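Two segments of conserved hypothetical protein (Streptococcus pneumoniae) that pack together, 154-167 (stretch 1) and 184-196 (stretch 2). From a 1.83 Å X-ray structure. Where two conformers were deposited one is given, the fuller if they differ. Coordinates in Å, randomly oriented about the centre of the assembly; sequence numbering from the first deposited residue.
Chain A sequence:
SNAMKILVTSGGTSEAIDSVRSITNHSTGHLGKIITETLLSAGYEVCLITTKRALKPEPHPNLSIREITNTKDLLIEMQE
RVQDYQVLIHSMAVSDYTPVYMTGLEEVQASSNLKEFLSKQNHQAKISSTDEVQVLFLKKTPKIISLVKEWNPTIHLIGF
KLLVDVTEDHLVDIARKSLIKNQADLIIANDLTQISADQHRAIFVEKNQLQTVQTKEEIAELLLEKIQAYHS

Stretch 1, residues 154-167: TIHLIGFKLLVDVT
Stretch 2, residues 184-196: ADLIIANDLTQIS

Aspartate side chains extend a parallel strand pair at both ends, Asp 185 accepting one backbone amide and Asp 191 several where the ladder itself stops. At the start, Asp 185 (chi1 m, CA-to-CB toward stretch 1) takes Leu 157 N on OD1 at 2.9 Å (172°), while its own N donates to Leu 157 O at 2.8 Å. At the finish, Asp 191 (chi1 t, chi2 -30°) receives Asp 165 N on OD1 at 2.9 Å and Val 166 N on OD2 at 3.0 Å; Thr 193 N also donates to Asp 191 OD1, at 2.9 Å. The turn at Asp 165 (phi/psi 63/60) presents these successive amides to one carboxylate.

Between them, strands 156-163 and 186-191 run parallel, their axes 20° apart. The register pairs Ile 158 with Leu 186 (CA to CA 4.9 Å) and proceeds one-for-one to Leu 163 with Asp 191 (CA to CA 5.0 Å), with extended phi/psi throughout. Gly 159, Lys 161 and Leu 163 each bond through both N and O: Gly 159 N to Leu 186 O (2.9 Å), Ile 188 N to Gly 159 O (2.8 Å), Lys 161 N to Ile 188 O (3.0 Å), Asn 190 N to Lys 161 O (2.8 Å), Leu 163 N to Asn 190 O (3.0 Å) and Leu 192 N to Leu 163 O (2.9 Å). Asn 190 (chi1 p) folds back so that ND2 also reaches Lys 161 O, at 2.9 Å.

One sheet face carries Ile 158, Phe 160, Leu 186 and Ile 188. Phe 160 (m, chi2 79°) lays its ring face over Ile 188 CB, 4.1 Å from the centroid; Ile 158 CG2 meets Leu 186 CD2 at 3.9 Å. On the other face, Gly 159 leaves room for Ile 187 (m, m): an ideal CB would lie 2.9 Å from Ile 187 CD1, a clash. Together the stretches bury 973 Å².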

ATOM      1  N   THR A 154      17.378   9.057 -28.930  1.00 24.15           N
ATOM      2  CA  THR A 154      16.823  10.330 -29.361  1.00 24.92           C
ATOM      3  C   THR A 154      15.574  10.766 -28.585  1.00 23.89           C
ATOM      4  O   THR A 154      15.018  11.829 -28.851  1.00 25.32           O
ATOM      5  CB  THR A 154      16.456  10.341 -30.859  1.00 25.32           C
ATOM      6  OG1 THR A 154      15.544   9.277 -31.135  1.00 26.38           O
ATOM      7  CG2 THR A 154      17.714  10.200 -31.763  1.00 27.06           C
ATOM      8  N   ILE A 155      15.117   9.968 -27.640  1.00 23.59           N
ATOM      9  CA  ILE A 155      13.945  10.363 -26.847  1.00 22.73           C
ATOM     10  C   ILE A 155      14.250  11.609 -25.993  1.00 22.94           C
ATOM     11  O   ILE A 155      15.383  11.807 -25.539  1.00 24.42           O
ATOM     12  CB  ILE A 155      13.405   9.183 -25.985  1.00 22.48           C
ATOM     13  CG1 ILE A 155      11.928   9.425 -25.611  1.00 21.53           C
ATOM     14  CG2 ILE A 155      14.313   8.926 -24.756  1.00 22.28           C
ATOM     15  CD1 ILE A 155      11.304   8.287 -24.820  1.00 20.83           C
ATOM     16  N   HIS A 156      13.267  12.490 -25.822  1.00 22.18           N
ATOM     17  CA  HIS A 156      13.434  13.621 -24.913  1.00 21.40           C
ATOM     18  C   HIS A 156      13.038  13.164 -23.511  1.00 20.78           C
ATOM     19  O   HIS A 156      11.877  12.818 -23.291  1.00 20.23           O
ATOM     20  CB  HIS A 156      12.568  14.783 -25.389  1.00 22.67           C
ATOM     21  CG  HIS A 156      12.975  15.300 -26.736  1.00 27.15           C
ATOM     22  ND1 HIS A 156      14.213  15.856 -26.966  1.00 31.34           N
ATOM     23  CD2 HIS A 156      12.336  15.296 -27.930  1.00 29.76           C
ATOM     24  CE1 HIS A 156      14.311  16.196 -28.240  1.00 33.06           C
ATOM     25  NE2 HIS A 156      13.183  15.868 -28.846  1.00 31.00           N
ATOM     26  N   LEU A 157      14.016  13.106 -22.600  1.00 20.36           N
ATOM     27  CA  LEU A 157      13.791  12.560 -21.262  1.00 20.96           C
ATOM     28  C   LEU A 157      13.583  13.667 -20.241  1.00 20.22           C
ATOM     29  O   LEU A 157      14.477  14.488 -20.001  1.00 21.14           O
ATOM     30  CB  LEU A 157      14.957  11.697 -20.822  1.00 20.57           C
ATOM     31  CG  LEU A 157      15.013  11.183 -19.391  1.00 21.22           C
ATOM     32  CD1 LEU A 157      13.711  10.429 -19.030  1.00 22.46           C
ATOM     33  CD2 LEU A 157      16.263  10.251 -19.283  1.00 22.32           C
ATOM     34  N   ILE A 158      12.429  13.639 -19.602  1.00 20.44           N
ATOM     35  CA  ILE A 158      12.110  14.602 -18.580  1.00 20.09           C
ATOM     36  C   ILE A 158      11.877  13.853 -17.291  1.00 21.18           C
ATOM     37  O   ILE A 158      11.044  12.932 -17.217  1.00 20.00           O
ATOM     38  CB  ILE A 158      10.862  15.455 -18.945  1.00 20.42           C
ATOM     39  CG1 ILE A 158      11.161  16.270 -20.207  1.00 20.39           C
ATOM     40  CG2 ILE A 158      10.504  16.343 -17.743  1.00 20.61           C
ATOM     41  CD1 ILE A 158       9.955  16.600 -21.066  1.00 24.93           C
ATOM     42  N   GLY A 159      12.655  14.206 -16.279  1.00 20.66           N
ATOM     43  CA  GLY A 159      12.471  13.580 -14.958  1.00 21.88           C
ATOM     44  C   GLY A 159      12.107  14.596 -13.894  1.00 21.93           C
ATOM     45  O   GLY A 159      11.997  15.805 -14.181  1.00 22.31           O
ATOM     46  N   PHE A 160      11.912  14.083 -12.675  1.00 22.36           N
ATOM     47  CA  PHE A 160      11.580  14.881 -11.495  1.00 23.22           C
ATOM     48  C   PHE A 160      12.548  14.560 -10.384  1.00 23.72           C
ATOM     49  O   PHE A 160      13.164  13.493 -10.366  1.00 25.02           O
ATOM     50  CB  PHE A 160      10.144  14.558 -11.027  1.00 22.74           C
ATOM     51  CG  PHE A 160       9.088  15.171 -11.881  1.00 23.70           C
ATOM     52  CD1 PHE A 160       8.740  14.603 -13.097  1.00 25.04           C
ATOM     53  CD2 PHE A 160       8.445  16.340 -11.475  1.00 27.18           C
ATOM     54  CE1 PHE A 160       7.768  15.204 -13.916  1.00 27.58           C
ATOM     55  CE2 PHE A 160       7.458  16.921 -12.266  1.00 25.18           C
ATOM     56  CZ  PHE A 160       7.140  16.354 -13.500  1.00 25.33           C
ATOM     57  N   LYS A 161      12.713  15.494  -9.457  1.00 23.75           N
ATOM     58  CA  LYS A 161      13.501  15.258  -8.284  1.00 23.56           C
ATOM     59  C   LYS A 161      12.803  15.926  -7.125  1.00 22.75           C
ATOM     60  O   LYS A 161      12.525  17.124  -7.178  1.00 22.56           O
ATOM     61  CB  LYS A 161      14.906  15.836  -8.470  1.00 23.62           C
ATOM     62  CG  LYS A 161      15.814  15.714  -7.256  1.00 25.83           C
ATOM     63  CD  LYS A 161      16.115  14.251  -6.938  1.00 29.01           C
ATOM     64  CE  LYS A 161      16.957  13.617  -8.021  1.00 31.86           C
ATOM     65  NZ  LYS A 161      17.114  12.155  -7.753  1.00 34.34           N
ATOM     66  N   LEU A 162      12.518  15.156  -6.088  1.00 23.06           N
ATOM     67  CA  LEU A 162      11.734  15.651  -4.951  1.00 22.56           C
ATOM     68  C   LEU A 162      12.567  15.467  -3.690  1.00 23.23           C
ATOM     69  O   LEU A 162      12.903  14.326  -3.300  1.00 23.66           O
ATOM     70  CB  LEU A 162      10.391  14.889  -4.842  1.00 22.66           C
ATOM     71  CG  LEU A 162       9.498  15.163  -3.631  1.00 23.09           C
ATOM     72  CD1 LEU A 162       8.975  16.604  -3.687  1.00 20.74           C
ATOM     73  CD2 LEU A 162       8.334  14.160  -3.538  1.00 23.32           C
ATOM     74  N   LEU A 163      12.915  16.585  -3.065  1.00 23.00           N
ATOM     75  CA  LEU A 163      13.654  16.558  -1.811  1.00 22.95           C
ATOM     76  C   LEU A 163      12.779  17.150  -0.724  1.00 23.27           C
ATOM     77  O   LEU A 163      11.674  17.607  -1.003  1.00 22.90           O
ATOM     78  CB  LEU A 163      14.958  17.335  -1.939  1.00 23.57           C
ATOM     79  CG  LEU A 163      15.902  16.833  -3.037  1.00 23.69           C
ATOM     80  CD1 LEU A 163      17.138  17.716  -3.031  1.00 27.59           C
ATOM     81  CD2 LEU A 163      16.306  15.360  -2.870  1.00 27.12           C
ATOM     82  N   VAL A 164      13.284  17.170   0.503  1.00 23.21           N
ATOM     83  CA  VAL A 164      12.492  17.654   1.639  1.00 24.75           C
ATOM     84  C   VAL A 164      13.328  18.635   2.478  1.00 24.63           C
ATOM     85  O   VAL A 164      14.364  18.253   3.030  1.00 25.51           O
ATOM     86  CB  VAL A 164      11.987  16.483   2.537  1.00 25.04           C
ATOM     87  CG1 VAL A 164      10.978  17.030   3.554  1.00 27.63           C
ATOM     88  CG2 VAL A 164      11.302  15.362   1.699  1.00 25.84           C
ATOM     89  N   ASP A 165      12.877  19.886   2.535  1.00 24.95           N
ATOM     90  CA  ASP A 165      13.433  20.948   3.386  1.00 25.81           C
ATOM     91  C   ASP A 165      14.884  21.275   3.031  1.00 25.69           C
ATOM     92  O   ASP A 165      15.785  21.138   3.859  1.00 26.09           O
ATOM     93  CB  ASP A 165      13.298  20.612   4.882  1.00 26.63           C
ATOM     94  CG  ASP A 165      13.182  21.861   5.759  1.00 29.21           C
ATOM     95  OD1 ASP A 165      13.269  22.992   5.229  1.00 31.65           O
ATOM     96  OD2 ASP A 165      12.998  21.704   6.986  1.00 34.53           O
ATOM     97  N   VAL A 166      15.092  21.697   1.786  1.00 24.59           N
ATOM     98  CA  VAL A 166      16.424  22.013   1.285  1.00 23.92           C
ATOM     99  C   VAL A 166      16.435  23.432   0.682  1.00 24.09           C
ATOM    100  O   VAL A 166      15.373  23.994   0.363  1.00 24.20           O
ATOM    101  CB  VAL A 166      16.854  20.973   0.216  1.00 23.98           C
ATOM    102  CG1 VAL A 166      16.982  19.553   0.850  1.00 24.41           C
ATOM    103  CG2 VAL A 166      15.845  20.936  -0.954  1.00 23.80           C
ATOM    104  N   THR A 167      17.622  23.999   0.460  1.00 23.61           N
ATOM    105  CA  THR A 167      17.681  25.286  -0.245  1.00 22.62           C
ATOM    106  C   THR A 167      17.407  25.030  -1.721  1.00 22.55           C
ATOM    107  O   THR A 167      17.618  23.910  -2.229  1.00 20.81           O
ATOM    108  CB  THR A 167      19.049  25.964  -0.144  1.00 23.57           C
ATOM    109  OG1 THR A 167      20.029  25.160  -0.818  1.00 23.67           O
ATOM    110  CG2 THR A 167      19.429  26.170   1.309  1.00 25.70           C
ATOM    111  N   ALA A 184      19.286  13.083 -18.983  1.00 29.98           N
ATOM    112  CA  ALA A 184      17.988  13.691 -19.075  1.00 28.35           C
ATOM    113  C   ALA A 184      18.183  15.054 -19.663  1.00 27.64           C
ATOM    114  O   ALA A 184      19.270  15.665 -19.546  1.00 28.91           O
ATOM    115  CB  ALA A 184      17.303  13.776 -17.682  1.00 27.79           C
ATOM    116  N   ASP A 185      17.107  15.523 -20.257  0.50 26.05           N
ATOM    117  CA  ASP A 185      17.061  16.753 -20.957  0.50 24.68           C
ATOM    118  C   ASP A 185      16.648  17.880 -19.976  0.50 24.40           C
ATOM    119  O   ASP A 185      17.150  19.009 -20.020  0.50 22.98           O
ATOM    120  CB  ASP A 185      16.092  16.532 -22.104  0.50 24.70           C
ATOM    121  CG  ASP A 185      16.668  15.581 -23.186  0.50 22.98           C
ATOM    122  OD1 ASP A 185      16.656  14.282 -23.087  0.50 20.76           O
ATOM    123  OD2 ASP A 185      17.164  16.174 -24.156  0.50 21.83           O
ATOM    124  N   LEU A 186      15.794  17.506 -19.032  1.00 23.62           N
ATOM    125  CA  LEU A 186      15.138  18.418 -18.126  1.00 22.73           C
ATOM    126  C   LEU A 186      14.833  17.638 -16.872  1.00 22.23           C
ATOM    127  O   LEU A 186      14.348  16.504 -16.955  1.00 20.90           O
ATOM    128  CB  LEU A 186      13.831  18.920 -18.741  1.00 22.75           C
ATOM    129  CG  LEU A 186      12.856  19.681 -17.835  1.00 23.33           C
ATOM    130  CD1 LEU A 186      13.525  21.004 -17.355  1.00 22.35           C
ATOM    131  CD2 LEU A 186      11.543  19.991 -18.611  1.00 23.27           C
ATOM    132  N   ILE A 187      15.141  18.233 -15.715  1.00 21.45           N
ATOM    133  CA  ILE A 187      14.682  17.700 -14.428  1.00 21.59           C
ATOM    134  C   ILE A 187      13.850  18.765 -13.723  1.00 21.60           C
ATOM    135  O   ILE A 187      14.317  19.895 -13.488  1.00 22.41           O
ATOM    136  CB  ILE A 187      15.870  17.274 -13.490  1.00 21.54           C
ATOM    137  CG1 ILE A 187      16.685  16.092 -14.048  1.00 22.43           C
ATOM    138  CG2 ILE A 187      15.368  16.895 -12.128  1.00 22.64           C
ATOM    139  CD1 ILE A 187      15.910  14.792 -14.230  1.00 22.75           C
ATOM    140  N   ILE A 188      12.622  18.407 -13.364  1.00 20.87           N
ATOM    141  CA  ILE A 188      11.739  19.300 -12.629  1.00 20.99           C
ATOM    142  C   ILE A 188      11.928  19.004 -11.136  1.00 21.20           C
ATOM    143  O   ILE A 188      11.508  17.941 -10.618  1.00 21.38           O
ATOM    144  CB  ILE A 188      10.295  19.158 -13.112  1.00 20.74           C
ATOM    145  CG1 ILE A 188      10.208  19.529 -14.609  1.00 20.48           C
ATOM    146  CG2 ILE A 188       9.309  20.010 -12.256  1.00 20.22           C
ATOM    147  CD1 ILE A 188       8.900  19.184 -15.243  1.00 24.61           C
ATOM    148  N   ALA A 189      12.604  19.922 -10.463  1.00 20.52           N
ATOM    149  CA  ALA A 189      12.984  19.728  -9.068  1.00 20.55           C
ATOM    150  C   ALA A 189      11.981  20.439  -8.155  1.00 20.96           C
ATOM    151  O   ALA A 189      11.494  21.513  -8.490  1.00 20.89           O
ATOM    152  CB  ALA A 189      14.398  20.251  -8.819  1.00 21.41           C
ATOM    153  N   ASN A 190      11.662  19.820  -7.033  1.00 20.14           N
ATOM    154  CA  ASN A 190      10.725  20.412  -6.090  1.00 20.84           C
ATOM    155  C   ASN A 190      10.975  19.945  -4.669  1.00 21.26           C
ATOM    156  O   ASN A 190      11.620  18.911  -4.455  1.00 21.65           O
ATOM    157  CB  ASN A 190       9.273  20.227  -6.551  1.00 20.58           C
ATOM    158  CG  ASN A 190       8.833  18.736  -6.711  1.00 22.58           C
ATOM    159  OD1 ASN A 190       7.653  18.449  -6.537  1.00 26.26           O
ATOM    160  ND2 ASN A 190       9.728  17.837  -7.096  1.00 25.28           N
ATOM    161  N   ASP A 191      10.468  20.731  -3.719  1.00 21.36           N
ATOM    162  CA  ASP A 191      10.695  20.527  -2.296  1.00 22.23           C
ATOM    163  C   ASP A 191       9.308  20.244  -1.734  1.00 21.80           C
ATOM    164  O   ASP A 191       8.338  20.982  -1.979  1.00 21.95           O
ATOM    165  CB  ASP A 191      11.303  21.806  -1.686  1.00 21.76           C
ATOM    166  CG  ASP A 191      11.693  21.662  -0.224  1.00 26.32           C
ATOM    167  OD1 ASP A 191      11.052  20.873   0.529  1.00 27.90           O
ATOM    168  OD2 ASP A 191      12.640  22.383   0.182  1.00 27.32           O
ATOM    169  N   LEU A 192       9.205  19.118  -1.031  1.00 22.47           N
ATOM    170  CA  LEU A 192       7.964  18.708  -0.421  1.00 22.57           C
ATOM    171  C   LEU A 192       7.332  19.824   0.423  1.00 23.46           C
ATOM    172  O   LEU A 192       6.099  19.936   0.498  1.00 23.66           O
ATOM    173  CB  LEU A 192       8.197  17.485   0.471  1.00 23.67           C
ATOM    174  CG  LEU A 192       6.910  16.834   1.016  1.00 24.68           C
ATOM    175  CD1 LEU A 192       6.051  16.261  -0.118  1.00 27.77           C
ATOM    176  CD2 LEU A 192       7.330  15.736   1.971  1.00 27.97           C
ATOM    177  N   THR A 193       8.177  20.632   1.049  1.00 23.59           N
ATOM    178  CA  THR A 193       7.707  21.650   1.992  1.00 24.92           C
ATOM    179  C   THR A 193       7.191  22.885   1.255  1.00 24.49           C
ATOM    180  O   THR A 193       6.665  23.795   1.879  1.00 25.71           O
ATOM    181  CB  THR A 193       8.814  22.078   3.007  1.00 25.17           C
ATOM    182  OG1 THR A 193       9.825  22.832   2.326  1.00 25.70           O
ATOM    183  CG2 THR A 193       9.440  20.874   3.697  1.00 26.80           C
ATOM    184  N   GLN A 194       7.302  22.908  -0.073  1.00 22.60           N
ATOM    185  CA  GLN A 194       6.822  24.051  -0.850  1.00 23.32           C
ATOM    186  C   GLN A 194       5.656  23.654  -1.756  1.00 23.16           C
ATOM    187  O   GLN A 194       5.328  24.333  -2.737  1.00 24.10           O
ATOM    188  CB  GLN A 194       7.993  24.713  -1.613  1.00 23.14           C
ATOM    189  CG  GLN A 194       9.115  25.188  -0.660  1.00 25.16           C
ATOM    190  CD  GLN A 194       8.722  26.355   0.274  1.00 28.72           C
ATOM    191  OE1 GLN A 194       9.243  26.476   1.400  1.00 31.47           O
ATOM    192  NE2 GLN A 194       7.816  27.203  -0.182  1.00 25.44           N
ATOM    193  N   ILE A 195       4.976  22.575  -1.366  1.00 22.65           N
ATOM    194  CA  ILE A 195       3.780  22.110  -2.057  1.00 22.96           C
ATOM    195  C   ILE A 195       2.586  22.283  -1.090  1.00 24.06           C
ATOM    196  O   ILE A 195       2.676  21.951   0.108  1.00 24.75           O
ATOM    197  CB  ILE A 195       3.906  20.605  -2.450  1.00 22.59           C
ATOM    198  CG1 ILE A 195       5.117  20.374  -3.375  1.00 22.67           C
ATOM    199  CG2 ILE A 195       2.582  20.099  -3.071  1.00 22.13           C
ATOM    200  CD1 ILE A 195       5.418  18.871  -3.683  1.00 23.19           C
ATOM    201  N   SER A 196       1.478  22.802  -1.599  1.00 24.53           N
ATOM    202  CA  SER A 196       0.291  23.029  -0.770  1.00 25.60           C
ATOM    203  C   SER A 196      -0.956  22.797  -1.603  1.00 26.73           C
ATOM    204  O   SER A 196      -0.869  22.286  -2.734  1.00 26.87           O
ATOM    205  CB  SER A 196       0.284  24.458  -0.205  1.00 25.95           C
ATOM    206  OG  SER A 196      -0.055  25.396  -1.219  1.00 25.62           O
TER